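Local coordinates for protein CalS10 (Micromonospora echinospora, PDB 6UK5) that binds S-adenosylmethionine and probably transfers its methyl group to an amino pentose during calicheamicin biosynthesis, at residues A[118-121]-A[122-126]; A[156-159]-A[160-164]. All coordinates share one frame; numbering follows the deposited sequence.

Interaction 1: A[118-121]-A[122-126]; sequences VTCL and FTAVN. With SAM (S-adenosylmethionine), chain D.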
loop_
_atom_site.group_PDB
_atom_site.type_symbol
_atom_site.label_atom_id
_atom_site.label_comp_id
_atom_site.label_asym_id
_atom_site.label_seq_id
_atom_site.Cartn_x
_atom_site.Cartn_y
_atom_site.Cartn_z
ATOM N N VAL A 118 -12.640 -35.213 2.607
ATOM C CA VAL A 118 -11.430 -34.588 2.086
ATOM C C VAL A 118 -11.836 -33.296 1.394
ATOM O O VAL A 118 -12.700 -33.309 0.511
ATOM C CB VAL A 118 -10.683 -35.512 1.104
ATOM C CG1 VAL A 118 -9.486 -34.789 0.507
ATOM C CG2 VAL A 118 -10.268 -36.809 1.790
ATOM N N THR A 119 -11.223 -32.185 1.792
ATOM C CA THR A 119 -11.562 -30.883 1.242
ATOM C C THR A 119 -10.387 -30.313 0.458
ATOM O O THR A 119 -9.222 -30.615 0.734
ATOM C CB THR A 119 -11.968 -29.890 2.339
ATOM O OG1 THR A 119 -10.819 -29.528 3.115
ATOM C CG2 THR A 119 -13.023 -30.493 3.255
ATOM N N CYS A 120 -10.719 -29.484 -0.534
ATOM C CA CYS A 120 -9.743 -28.843 -1.420
ATOM C C CYS A 120 -10.360 -27.496 -1.802
ATOM O O CYS A 120 -11.135 -27.410 -2.757
ATOM C CB CYS A 120 -9.443 -29.697 -2.643
ATOM S SG CYS A 120 -8.007 -29.162 -3.619
ATOM N N LEU A 121 -10.014 -26.457 -1.046
ATOM C CA LEU A 121 -10.767 -25.214 -1.056
ATOM C C LEU A 121 -9.910 -24.047 -1.532
ATOM O O LEU A 121 -8.680 -24.119 -1.582
ATOM C CB LEU A 121 -11.322 -24.907 0.346
ATOM C CG LEU A 121 -11.955 -26.095 1.077
ATOM C CD1 LEU A 121 -12.154 -25.779 2.555
ATOM C CD2 LEU A 121 -13.267 -26.515 0.430
ATOM N N PHE A 122 -10.602 -22.958 -1.877
ATOM C CA PHE A 122 -9.979 -21.726 -2.364
ATOM C C PHE A 122 -9.167 -21.983 -3.634
ATOM O O PHE A 122 -8.038 -21.510 -3.783
ATOM C CB PHE A 122 -9.114 -21.082 -1.273
ATOM C CG PHE A 122 -8.909 -19.587 -1.436
ATOM C CD1 PHE A 122 -9.727 -18.830 -2.261
ATOM C CD2 PHE A 122 -7.896 -18.944 -0.744
ATOM C CE1 PHE A 122 -9.537 -17.471 -2.395
ATOM C CE2 PHE A 122 -7.701 -17.580 -0.877
ATOM C CZ PHE A 122 -8.523 -16.844 -1.706
ATOM N N THR A 123 -9.762 -22.731 -4.567
ATOM C CA THR A 123 -9.204 -22.922 -5.909
ATOM C C THR A 123 -7.822 -23.569 -5.870
ATOM O O THR A 123 -6.979 -23.301 -6.729
ATOM C CB THR A 123 -9.132 -21.599 -6.682
ATOM O OG1 THR A 123 -8.046 -20.802 -6.185
ATOM C CG2 THR A 123 -10.439 -20.823 -6.547
ATOM N N ALA A 124 -7.573 -24.420 -4.873
ATOM C CA ALA A 124 -6.256 -25.036 -4.750
ATOM C C ALA A 124 -5.964 -25.958 -5.929
ATOM O O ALA A 124 -4.834 -25.994 -6.432
ATOM C CB ALA A 124 -6.158 -25.801 -3.430
ATOM N N VAL A 125 -6.970 -26.702 -6.390
ATOM C CA VAL A 125 -6.750 -27.650 -7.476
ATOM C C VAL A 125 -6.386 -26.941 -8.772
ATOM O O VAL A 125 -5.721 -27.522 -9.637
ATOM C CB VAL A 125 -8.000 -28.529 -7.665
ATOM C CG1 VAL A 125 -9.090 -27.756 -8.398
ATOM C CG2 VAL A 125 -7.650 -29.792 -8.435
ATOM N N ASN A 126 -6.795 -25.689 -8.932
ATOM C CA ASN A 126 -6.559 -24.972 -10.178
ATOM C C ASN A 126 -5.157 -24.388 -10.280
ATOM O O ASN A 126 -4.880 -23.652 -11.232
ATOM C CB ASN A 126 -7.609 -23.876 -10.346
ATOM C CG ASN A 126 -9.020 -24.428 -10.328
ATOM O OD1 ASN A 126 -9.678 -24.441 -9.289
ATOM N ND2 ASN A 126 -9.483 -24.911 -11.475
HETATM N N SAM D . -6.874 -24.082 1.749
HETATM C CA SAM D . -5.955 -23.018 1.504
HETATM C C SAM D . -6.492 -21.646 2.016
HETATM O O SAM D . -7.679 -21.337 1.747
HETATM O OXT SAM D . -5.681 -20.947 2.657
HETATM C CB SAM D . -5.644 -22.932 0.003
HETATM C CG SAM D . -4.333 -22.182 -0.159
HETATM S SD SAM D . -4.314 -21.622 -1.876
HETATM C CE SAM D . -3.139 -20.282 -1.773
HETATM C "C5'" SAM D . -3.349 -22.855 -2.831
HETATM C "C4'" SAM D . -2.414 -23.804 -2.071
HETATM O "O4'" SAM D . -2.251 -25.007 -2.844
HETATM C "C3'" SAM D . -1.009 -23.250 -1.820
HETATM O "O3'" SAM D . -0.805 -22.995 -0.433
HETATM C "C2'" SAM D . -0.056 -24.357 -2.314
HETATM O "O2'" SAM D . 0.942 -24.668 -1.348
HETATM C "C1'" SAM D . -0.986 -25.548 -2.549
HETATM N N9 SAM D . -0.595 -26.414 -3.653
HETATM C C8 SAM D . -0.438 -26.070 -4.972
HETATM N N7 SAM D . -0.158 -27.080 -5.758
HETATM C C5 SAM D . -0.133 -28.168 -4.903
HETATM C C6 SAM D . 0.085 -29.542 -5.116
HETATM N N6 SAM D . 0.385 -30.071 -6.306
HETATM N N1 SAM D . -0.003 -30.367 -4.050
HETATM C C2 SAM D . -0.280 -29.842 -2.853
HETATM N N3 SAM D . -0.492 -28.565 -2.527
HETATM C C4 SAM D . -0.405 -27.775 -3.602
#
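Leu121 and Ala124 are joined across a tight reversal: Ala124 N gives a weak hydrogen bond to Leu121 O, 3.5 Å away and bent to 135° at the hydrogen. Phe122 and Thr123, the two middle residues, both have left-handed helical backbone angles, which brings the chain back toward Cys120. The sulfur of Cys120, swung anti to its own nitrogen (chi1 -168°), lies 3.8 Å from Ala124 CB and also touches Val125 CB, and Cys120 also packs on Met106 and Met141. Strand 115-120 is the fourth strand in the 3-2-1-4-5-7-6 order of the class I methyltransferase sheet, and this turn leaves its C-terminal end beside the cofactor. There, Leu121 O approaches SAM CB at 3.6 Å, whereas the leucine side chain leads away from the turn to pack on His68, Phe72 and Val152. Phe122 instead reaches to the amino acid end of SAM: the carboxylate oxygen SAM O sits 3.4 Å from Phe122 CB and near the ring plane, off the CD2 edge. Lys35 makes a cation-pi contact with that ring, Tyr30 meets it edge-to-face, and Glu154 OE1 accepts a hydrogen bond from Phe122 N.

Interaction 2: A[156-159]-A[160-164]; sequences WWFP and ERFID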
loop_
_atom_site.group_PDB
_atom_site.type_symbol
_atom_site.label_atom_id
_atom_site.label_comp_id
_atom_site.label_asym_id
_atom_site.label_seq_id
_atom_site.Cartn_x
_atom_site.Cartn_y
_atom_site.Cartn_z
ATOM N N TRP A 156 -12.184 -22.947 -9.501
ATOM C CA TRP A 156 -12.018 -21.631 -10.099
ATOM C C TRP A 156 -12.956 -21.451 -11.285
ATOM O O TRP A 156 -13.080 -22.339 -12.136
ATOM C CB TRP A 156 -10.565 -21.443 -10.543
ATOM C CG TRP A 156 -10.297 -20.183 -11.318
ATOM C CD1 TRP A 156 -9.807 -20.101 -12.590
ATOM C CD2 TRP A 156 -10.504 -18.831 -10.883
ATOM N NE1 TRP A 156 -9.693 -18.788 -12.973
ATOM C CE2 TRP A 156 -10.115 -17.987 -11.943
ATOM C CE3 TRP A 156 -10.978 -18.252 -9.701
ATOM C CZ2 TRP A 156 -10.186 -16.596 -11.858
ATOM C CZ3 TRP A 156 -11.048 -16.868 -9.620
ATOM C CH2 TRP A 156 -10.656 -16.058 -10.692
ATOM N N TRP A 157 -13.611 -20.295 -11.333
ATOM C CA TRP A 157 -14.398 -19.864 -12.474
ATOM C C TRP A 157 -13.962 -18.433 -12.762
ATOM O O TRP A 157 -13.381 -17.767 -11.900
ATOM C CB TRP A 157 -15.917 -19.900 -12.246
ATOM C CG TRP A 157 -16.519 -21.225 -11.850
ATOM C CD1 TRP A 157 -17.241 -21.487 -10.720
ATOM C CD2 TRP A 157 -16.428 -22.470 -12.562
ATOM N NE1 TRP A 157 -17.631 -22.805 -10.700
ATOM C CE2 TRP A 157 -17.137 -23.432 -11.813
ATOM C CE3 TRP A 157 -15.821 -22.862 -13.759
ATOM C CZ2 TRP A 157 -17.255 -24.760 -12.223
ATOM C CZ3 TRP A 157 -15.940 -24.181 -14.164
ATOM C CH2 TRP A 157 -16.651 -25.113 -13.399
ATOM N N PHE A 158 -14.242 -17.949 -13.954
ATOM C CA PHE A 158 -13.899 -16.557 -14.209
ATOM C C PHE A 158 -14.976 -15.641 -13.638
ATOM O O PHE A 158 -16.158 -15.829 -13.936
ATOM C CB PHE A 158 -13.754 -16.297 -15.707
ATOM C CG PHE A 158 -12.595 -17.005 -16.344
ATOM C CD1 PHE A 158 -11.302 -16.751 -15.921
ATOM C CD2 PHE A 158 -12.792 -17.900 -17.383
ATOM C CE1 PHE A 158 -10.227 -17.387 -16.511
ATOM C CE2 PHE A 158 -11.719 -18.539 -17.977
ATOM C CZ PHE A 158 -10.436 -18.282 -17.541
ATOM N N PRO A 159 -14.615 -14.659 -12.810
ATOM C CA PRO A 159 -15.586 -13.630 -12.426
ATOM C C PRO A 159 -16.303 -13.095 -13.657
ATOM O O PRO A 159 -15.758 -13.090 -14.765
ATOM C CB PRO A 159 -14.722 -12.564 -11.749
ATOM C CG PRO A 159 -13.622 -13.356 -11.120
ATOM C CD PRO A 159 -13.370 -14.549 -12.025
ATOM N N GLU A 160 -17.533 -12.624 -13.457
ATOM C CA GLU A 160 -18.305 -12.144 -14.596
ATOM C C GLU A 160 -17.600 -10.987 -15.290
ATOM O O GLU A 160 -17.681 -10.853 -16.517
ATOM C CB GLU A 160 -19.697 -11.707 -14.148
ATOM C CG GLU A 160 -20.655 -11.482 -15.307
ATOM C CD GLU A 160 -21.963 -10.842 -14.881
ATOM O OE1 GLU A 160 -22.705 -10.390 -15.782
ATOM O OE2 GLU A 160 -22.251 -10.802 -13.659
ATOM N N ARG A 161 -16.907 -10.141 -14.525
ATOM C CA ARG A 161 -16.268 -8.957 -15.078
ATOM C C ARG A 161 -14.864 -9.221 -15.600
ATOM O O ARG A 161 -14.382 -8.457 -16.444
ATOM C CB ARG A 161 -16.187 -7.854 -14.015
ATOM C CG ARG A 161 -17.072 -6.647 -14.277
ATOM C CD ARG A 161 -16.806 -5.541 -13.268
ATOM N NE ARG A 161 -16.379 -4.301 -13.912
ATOM C CZ ARG A 161 -16.090 -3.178 -13.260
ATOM N NH1 ARG A 161 -16.175 -3.129 -11.937
ATOM N NH2 ARG A 161 -15.708 -2.102 -13.932
ATOM N N PHE A 162 -14.192 -10.265 -15.119
ATOM C CA PHE A 162 -12.800 -10.502 -15.498
ATOM C C PHE A 162 -12.827 -11.128 -16.886
ATOM O O PHE A 162 -12.808 -12.348 -17.053
ATOM C CB PHE A 162 -12.110 -11.387 -14.470
ATOM C CG PHE A 162 -10.676 -11.687 -14.785
ATOM C CD1 PHE A 162 -9.783 -10.662 -15.055
ATOM C CD2 PHE A 162 -10.210 -12.989 -14.778
ATOM C CE1 PHE A 162 -8.457 -10.934 -15.336
ATOM C CE2 PHE A 162 -8.886 -13.269 -15.055
ATOM C CZ PHE A 162 -8.007 -12.241 -15.334
ATOM N N ILE A 163 -12.888 -10.263 -17.890
ATOM C CA ILE A 163 -12.844 -10.663 -19.293
ATOM C C ILE A 163 -11.416 -10.758 -19.806
ATOM O O ILE A 163 -11.017 -11.781 -20.370
ATOM C CB ILE A 163 -13.719 -9.680 -20.101
ATOM C CG1 ILE A 163 -15.127 -9.683 -19.480
ATOM C CG2 ILE A 163 -13.740 -10.063 -21.568
ATOM C CD1 ILE A 163 -16.026 -8.558 -19.894
ATOM N N ASP A 164 -10.631 -9.688 -19.651
ATOM C CA ASP A 164 -9.239 -9.684 -20.096
ATOM C C ASP A 164 -8.289 -9.508 -18.920
ATOM O O ASP A 164 -7.630 -10.471 -18.508
ATOM C CB ASP A 164 -9.009 -8.593 -21.142
ATOM C CG ASP A 164 -7.652 -8.715 -21.813
ATOM O OD1 ASP A 164 -6.836 -9.555 -21.372
ATOM O OD2 ASP A 164 -7.408 -7.987 -22.797
#
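A surface turn backed by apolar side chains joins Pro159 to Phe162, in the loop that leads from strand 149-153 of the Rossmann-like sheet to strand 165-174 of the second sheet. Glu160 and Arg161 occupy the middle of a type I beta turn, closed by a weak hydrogen bond from Phe162 N to Pro159 O of 3.2 Å with an N-H...O angle of 134°. The proline ring and the start of the Phe162 side chain run side by side and point the same way, with Pro159 CB 4.0 Å from Phe162 CB. Because Phe162 CG stands anti to its backbone nitrogen (chi1 180°), the ring is carried toward Phe158, which it meets at a slant, Phe158 CD1 lying 4.1 Å from Phe162 CD2. Phe162 is also the centre of an inverse gamma turn, in which Ile163 N makes a weak bond of 2.8 Å to Arg161 O, so the two turns overlap, sharing Arg161 and Phe162. Arg187, on strand 177-188, makes a cation-pi contact with Phe158 and donates through NH1 to Phe162 O, while both phenylalanine side chains rest on Thr192 of strand 191-202.

From the N terminus, interaction 1 comes first, turning the chain as strand 115-120 ends and starting the loop toward helix 131-143. That helix and strand 149-153 follow before interaction 2 reverses the chain on the way into strand 165-174. The two are in series, each a local turn, neither nested nor crossed, with centres about 18 Å apart. They nevertheless meet: Asn126 OD1 probably accepts a hydrogen bond from Trp156 N at 2.9 Å, and Thr123 CG2 packs on Trp156 CA at 4.0 Å. Asn126 ND2 also bonds to Thr216 O and Tyr223 OH. The cofactor-side loop of the Rossmann-like sheet is thereby tied to the connection entering the second sheet.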